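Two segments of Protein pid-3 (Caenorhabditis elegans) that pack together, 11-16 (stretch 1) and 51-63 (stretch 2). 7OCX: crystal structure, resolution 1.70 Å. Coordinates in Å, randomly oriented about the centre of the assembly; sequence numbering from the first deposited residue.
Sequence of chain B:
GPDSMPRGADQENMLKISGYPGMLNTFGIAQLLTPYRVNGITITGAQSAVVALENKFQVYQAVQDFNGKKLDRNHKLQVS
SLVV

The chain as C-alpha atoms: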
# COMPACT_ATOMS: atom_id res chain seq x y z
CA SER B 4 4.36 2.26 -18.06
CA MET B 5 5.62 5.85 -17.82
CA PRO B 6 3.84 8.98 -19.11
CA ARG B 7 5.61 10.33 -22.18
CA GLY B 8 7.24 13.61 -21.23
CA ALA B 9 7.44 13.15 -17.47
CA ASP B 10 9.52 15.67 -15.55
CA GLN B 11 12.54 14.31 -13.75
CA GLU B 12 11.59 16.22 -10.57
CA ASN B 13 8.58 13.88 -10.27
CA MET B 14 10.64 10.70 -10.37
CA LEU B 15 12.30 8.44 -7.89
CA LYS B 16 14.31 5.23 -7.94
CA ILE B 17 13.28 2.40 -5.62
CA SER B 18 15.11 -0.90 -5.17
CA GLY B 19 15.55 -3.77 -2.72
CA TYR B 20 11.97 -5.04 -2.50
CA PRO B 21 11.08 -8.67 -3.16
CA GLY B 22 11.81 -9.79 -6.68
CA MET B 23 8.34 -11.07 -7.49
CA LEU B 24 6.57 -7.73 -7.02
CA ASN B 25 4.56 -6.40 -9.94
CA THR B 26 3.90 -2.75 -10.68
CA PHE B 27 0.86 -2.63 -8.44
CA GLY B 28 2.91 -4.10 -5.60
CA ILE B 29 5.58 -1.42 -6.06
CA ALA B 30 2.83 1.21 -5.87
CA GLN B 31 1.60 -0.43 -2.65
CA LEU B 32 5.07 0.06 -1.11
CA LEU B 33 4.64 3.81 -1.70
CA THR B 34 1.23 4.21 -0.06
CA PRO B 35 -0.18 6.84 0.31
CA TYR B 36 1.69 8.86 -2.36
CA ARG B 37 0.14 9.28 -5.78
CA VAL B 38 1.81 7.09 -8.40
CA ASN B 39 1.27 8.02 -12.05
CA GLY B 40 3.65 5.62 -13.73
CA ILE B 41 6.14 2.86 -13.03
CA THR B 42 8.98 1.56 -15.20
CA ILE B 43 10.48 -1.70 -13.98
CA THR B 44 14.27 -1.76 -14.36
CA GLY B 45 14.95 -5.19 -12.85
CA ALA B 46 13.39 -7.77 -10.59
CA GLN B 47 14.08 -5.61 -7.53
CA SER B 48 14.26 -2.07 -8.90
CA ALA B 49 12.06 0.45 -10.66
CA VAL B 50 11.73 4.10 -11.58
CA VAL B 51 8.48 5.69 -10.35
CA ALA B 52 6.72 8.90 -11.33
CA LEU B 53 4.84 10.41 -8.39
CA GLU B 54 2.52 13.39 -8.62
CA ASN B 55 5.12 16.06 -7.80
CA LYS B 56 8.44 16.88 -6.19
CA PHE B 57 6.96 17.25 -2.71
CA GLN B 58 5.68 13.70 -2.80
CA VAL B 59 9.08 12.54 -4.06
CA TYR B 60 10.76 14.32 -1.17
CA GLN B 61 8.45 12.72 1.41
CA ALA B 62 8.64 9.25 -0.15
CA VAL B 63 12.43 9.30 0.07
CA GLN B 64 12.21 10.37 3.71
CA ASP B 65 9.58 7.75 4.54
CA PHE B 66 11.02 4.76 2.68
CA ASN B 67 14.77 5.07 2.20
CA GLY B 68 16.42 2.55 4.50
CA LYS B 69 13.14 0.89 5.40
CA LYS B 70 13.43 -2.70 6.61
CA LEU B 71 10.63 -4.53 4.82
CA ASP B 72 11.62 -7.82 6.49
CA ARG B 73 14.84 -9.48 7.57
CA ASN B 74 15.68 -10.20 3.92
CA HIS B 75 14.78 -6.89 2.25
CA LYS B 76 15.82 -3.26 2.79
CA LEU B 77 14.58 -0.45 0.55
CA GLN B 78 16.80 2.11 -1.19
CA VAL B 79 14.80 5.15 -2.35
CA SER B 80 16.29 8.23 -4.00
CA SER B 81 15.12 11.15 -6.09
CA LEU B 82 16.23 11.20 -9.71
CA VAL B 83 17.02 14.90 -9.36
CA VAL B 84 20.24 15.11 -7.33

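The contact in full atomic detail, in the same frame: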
# COMPACT_ATOMS: atom_id res chain seq x y z
N GLN B 11 11.66 15.07 -14.63
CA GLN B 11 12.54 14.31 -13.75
C GLN B 11 12.30 14.65 -12.27
O GLN B 11 12.50 13.79 -11.40
CB GLN B 11 13.97 14.58 -14.16
CG GLN B 11 14.96 13.72 -13.47
CD GLN B 11 16.28 13.81 -14.13
OE1 GLN B 11 16.63 12.97 -14.97
NE2 GLN B 11 17.04 14.86 -13.79
N GLU B 12 11.83 15.88 -11.97
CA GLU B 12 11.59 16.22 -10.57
C GLU B 12 10.46 15.40 -9.96
O GLU B 12 10.32 15.37 -8.73
CB GLU B 12 11.30 17.72 -10.41
CG GLU B 12 9.93 18.19 -10.93
CD GLU B 12 9.72 19.70 -10.67
OE1 GLU B 12 10.72 20.44 -10.62
OE2 GLU B 12 8.57 20.14 -10.51
N ASN B 13 9.65 14.73 -10.78
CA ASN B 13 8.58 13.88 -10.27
C ASN B 13 9.00 12.44 -10.09
O ASN B 13 8.15 11.61 -9.76
CB ASN B 13 7.35 13.91 -11.18
CG ASN B 13 6.78 15.28 -11.36
OD1 ASN B 13 6.84 16.11 -10.46
ND2 ASN B 13 6.21 15.54 -12.54
N MET B 14 10.26 12.10 -10.29
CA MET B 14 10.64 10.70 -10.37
C MET B 14 11.56 10.28 -9.25
O MET B 14 12.36 11.07 -8.73
CB MET B 14 11.27 10.41 -11.74
CG MET B 14 10.18 10.30 -12.78
SD MET B 14 10.65 10.82 -14.43
CE MET B 14 12.40 10.48 -14.45
N LEU B 15 11.40 9.03 -8.86
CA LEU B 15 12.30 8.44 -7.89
C LEU B 15 12.70 7.05 -8.36
O LEU B 15 12.07 6.46 -9.24
CB LEU B 15 11.66 8.40 -6.51
CG LEU B 15 10.39 7.58 -6.27
CD1 LEU B 15 10.70 6.11 -6.26
CD2 LEU B 15 9.85 8.04 -4.94
N LYS B 16 13.80 6.59 -7.79
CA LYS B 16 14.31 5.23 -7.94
C LYS B 16 14.01 4.49 -6.65
O LYS B 16 14.22 5.02 -5.56
CB LYS B 16 15.82 5.20 -8.17
CG LYS B 16 16.32 5.81 -9.46
CD LYS B 16 17.74 5.30 -9.78
CE LYS B 16 18.55 6.31 -10.61
NZ LYS B 16 20.00 6.37 -10.25
N VAL B 51 9.89 5.40 -10.64
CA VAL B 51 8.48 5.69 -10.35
C VAL B 51 8.24 7.17 -10.55
O VAL B 51 9.02 7.99 -10.06
CB VAL B 51 8.10 5.28 -8.91
CG1 VAL B 51 6.68 5.67 -8.61
CG2 VAL B 51 8.38 3.82 -8.72
N ALA B 52 7.16 7.51 -11.24
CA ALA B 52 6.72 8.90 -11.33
C ALA B 52 5.60 9.10 -10.32
O ALA B 52 4.57 8.41 -10.38
CB ALA B 52 6.25 9.23 -12.75
N LEU B 53 5.83 9.98 -9.35
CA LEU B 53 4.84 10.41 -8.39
C LEU B 53 4.23 11.72 -8.88
O LEU B 53 4.65 12.29 -9.88
CB LEU B 53 5.44 10.55 -7.00
CG LEU B 53 6.10 9.36 -6.30
CD1 LEU B 53 6.56 9.80 -4.94
CD2 LEU B 53 5.10 8.22 -6.20
N GLU B 54 3.26 12.23 -8.14
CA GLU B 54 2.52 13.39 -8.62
C GLU B 54 3.40 14.64 -8.73
O GLU B 54 3.26 15.42 -9.67
CB GLU B 54 1.34 13.65 -7.67
CG GLU B 54 0.41 14.81 -8.00
CD GLU B 54 -0.22 14.69 -9.37
OE1 GLU B 54 -0.22 13.57 -9.94
OE2 GLU B 54 -0.73 15.72 -9.87
N ASN B 55 4.33 14.83 -7.79
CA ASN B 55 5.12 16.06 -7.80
C ASN B 55 6.33 15.90 -6.89
O ASN B 55 6.51 14.87 -6.22
CB ASN B 55 4.26 17.26 -7.38
CG ASN B 55 3.69 17.12 -5.97
OD1 ASN B 55 4.42 16.81 -5.02
ND2 ASN B 55 2.37 17.32 -5.82
N LYS B 56 7.16 16.94 -6.87
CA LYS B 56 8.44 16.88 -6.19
C LYS B 56 8.28 16.83 -4.68
O LYS B 56 9.15 16.31 -3.98
CB LYS B 56 9.29 18.09 -6.58
CG LYS B 56 8.64 19.43 -6.26
CD LYS B 56 9.41 20.64 -6.80
CE LYS B 56 8.72 21.96 -6.43
NZ LYS B 56 9.41 23.14 -7.03
N PHE B 57 7.17 17.34 -4.15
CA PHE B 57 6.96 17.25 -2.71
C PHE B 57 6.70 15.83 -2.28
O PHE B 57 7.19 15.38 -1.24
CB PHE B 57 5.81 18.13 -2.28
CG PHE B 57 5.97 19.54 -2.71
CD1 PHE B 57 6.84 20.37 -2.05
CD2 PHE B 57 5.28 20.01 -3.80
CE1 PHE B 57 7.01 21.66 -2.46
CE2 PHE B 57 5.44 21.30 -4.22
CZ PHE B 57 6.31 22.13 -3.54
N GLN B 58 5.92 15.10 -3.08
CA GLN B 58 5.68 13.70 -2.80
C GLN B 58 6.95 12.88 -2.97
O GLN B 58 7.23 11.98 -2.17
CB GLN B 58 4.51 13.19 -3.65
CG GLN B 58 3.20 13.93 -3.29
CD GLN B 58 1.96 13.20 -3.77
OE1 GLN B 58 1.96 11.97 -3.86
NE2 GLN B 58 0.90 13.95 -4.09
N VAL B 59 7.78 13.21 -3.96
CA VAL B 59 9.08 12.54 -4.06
C VAL B 59 9.89 12.77 -2.80
O VAL B 59 10.43 11.84 -2.21
CB VAL B 59 9.85 13.03 -5.30
CG1 VAL B 59 11.30 12.53 -5.29
CG2 VAL B 59 9.17 12.58 -6.57
N TYR B 60 9.97 14.02 -2.35
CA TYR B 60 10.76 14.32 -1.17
C TYR B 60 10.29 13.49 0.03
O TYR B 60 11.11 12.92 0.76
CB TYR B 60 10.68 15.81 -0.87
CG TYR B 60 11.46 16.24 0.35
CD1 TYR B 60 12.81 16.54 0.27
CD2 TYR B 60 10.84 16.30 1.60
CE1 TYR B 60 13.52 16.93 1.40
CE2 TYR B 60 11.53 16.67 2.72
CZ TYR B 60 12.88 16.98 2.62
OH TYR B 60 13.59 17.36 3.73
N GLN B 61 8.98 13.45 0.26
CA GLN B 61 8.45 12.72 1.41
C GLN B 61 8.60 11.21 1.27
O GLN B 61 8.84 10.50 2.26
CB GLN B 61 6.97 13.07 1.61
CG GLN B 61 6.77 14.56 1.90
CD GLN B 61 5.31 14.97 1.85
OE1 GLN B 61 4.62 14.98 2.87
NE2 GLN B 61 4.85 15.34 0.67
N ALA B 62 8.47 10.68 0.05
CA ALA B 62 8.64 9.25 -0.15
C ALA B 62 10.07 8.83 0.14
O ALA B 62 10.30 7.77 0.72
CB ALA B 62 8.25 8.85 -1.58
N VAL B 63 11.05 9.62 -0.30
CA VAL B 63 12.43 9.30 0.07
C VAL B 63 12.59 9.28 1.58
O VAL B 63 13.16 8.34 2.16
CB VAL B 63 13.40 10.31 -0.59
CG1 VAL B 63 14.84 10.06 -0.10
CG2 VAL B 63 13.32 10.23 -2.11
O HOH W 1 6.85 18.86 -9.10

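Stretch 1 opens with a short 3-10 segment, Q11 to N13, closed by the bond from M14 N to Q11 O (3.0 Å), and then runs into a strand at M14 to K16. Stretch 2 begins as a strand, V51 to L53, turns through E54 and N55, and enters a helix at K56. The two strands run antiparallel, their N-to-C directions 141° apart and their axes 4.8 Å apart at closest approach, whereas the helix lies 8.6 Å from the axis of strand 14-16 and runs within 20° of its direction. Three backbone hydrogen bonds join the two stretches. L15 and V51 form the hydrogen-bonded pair, L15 N giving to V51 O (2.9 Å) and V51 N giving to L15 O (2.8 Å); further along, L53 N gives to N13 O (2.9 Å), extending the ladder into the end of the 3-10 segment. Between these lies the non-hydrogen-bonded pair M14 and A52, whose CA atoms approach to 4.4 Å, against 5.3 Å for the CA atoms of L15 and V51. Here CA-H...O contacts supplement the ladder: M14 CA lies 3.2 Å from V51 O, and A52 CA 3.4 Å from N13 O.

Side chains alternate across the sheet. L15 and V51 share the face covered by the helix, and L15, buried, loses more area to the other stretch than any other residue here. With chi1 and chi2 both p, its branches spread over several apolar partners: CD1 sits 3.8 Å from V51 CB, while CD2 lies 3.7 Å from L53 CD1 and 3.8 Å from A62 CB. V59 points toward stretch 1, and its CG1 comes within 4.3 Å of L15 CB; its CG2 packs against backbone, 3.5 Å from N13 O. A62, about one turn after V59, also points toward stretch 1, and its single methyl is enough to reach L15. On the other face, M14 CG rests 4.1 Å from A52 CB, but the end of the methionine leads away, so this contact is slight. K16 is exposed and points away, as suits a charged side chain at the margin.

The polar side-chain contacts gather where the helix starts. N55 is its N-cap: its OD1 accepts from Q58 N (3.0 Å), satisfying an amide that has no preceding helical turn to bond to. The CB of N55 points away from stretch 1, yet its backbone is approached by N13, whose chi1 (m) brings OD1 to 3.2 Å from N55 CA. Close by, E12 O makes a CA-H...O contact with K56 CA (3.5 Å). One water ties this corner together, donating to E12 OE2 (2.6 Å) and to N13 OD1 (3.1 Å) and accepting from K56 N (3.0 Å), so that a free amide of the first helical turn is linked to two side chains of stretch 1. E12, with chi1 p, extends its carboxylate along the aliphatic part of K56, OE2 lying 3.8 Å from CD, while K56 NZ is bonded elsewhere in the structure. Altogether the contact buries 552 Å², both sides summed.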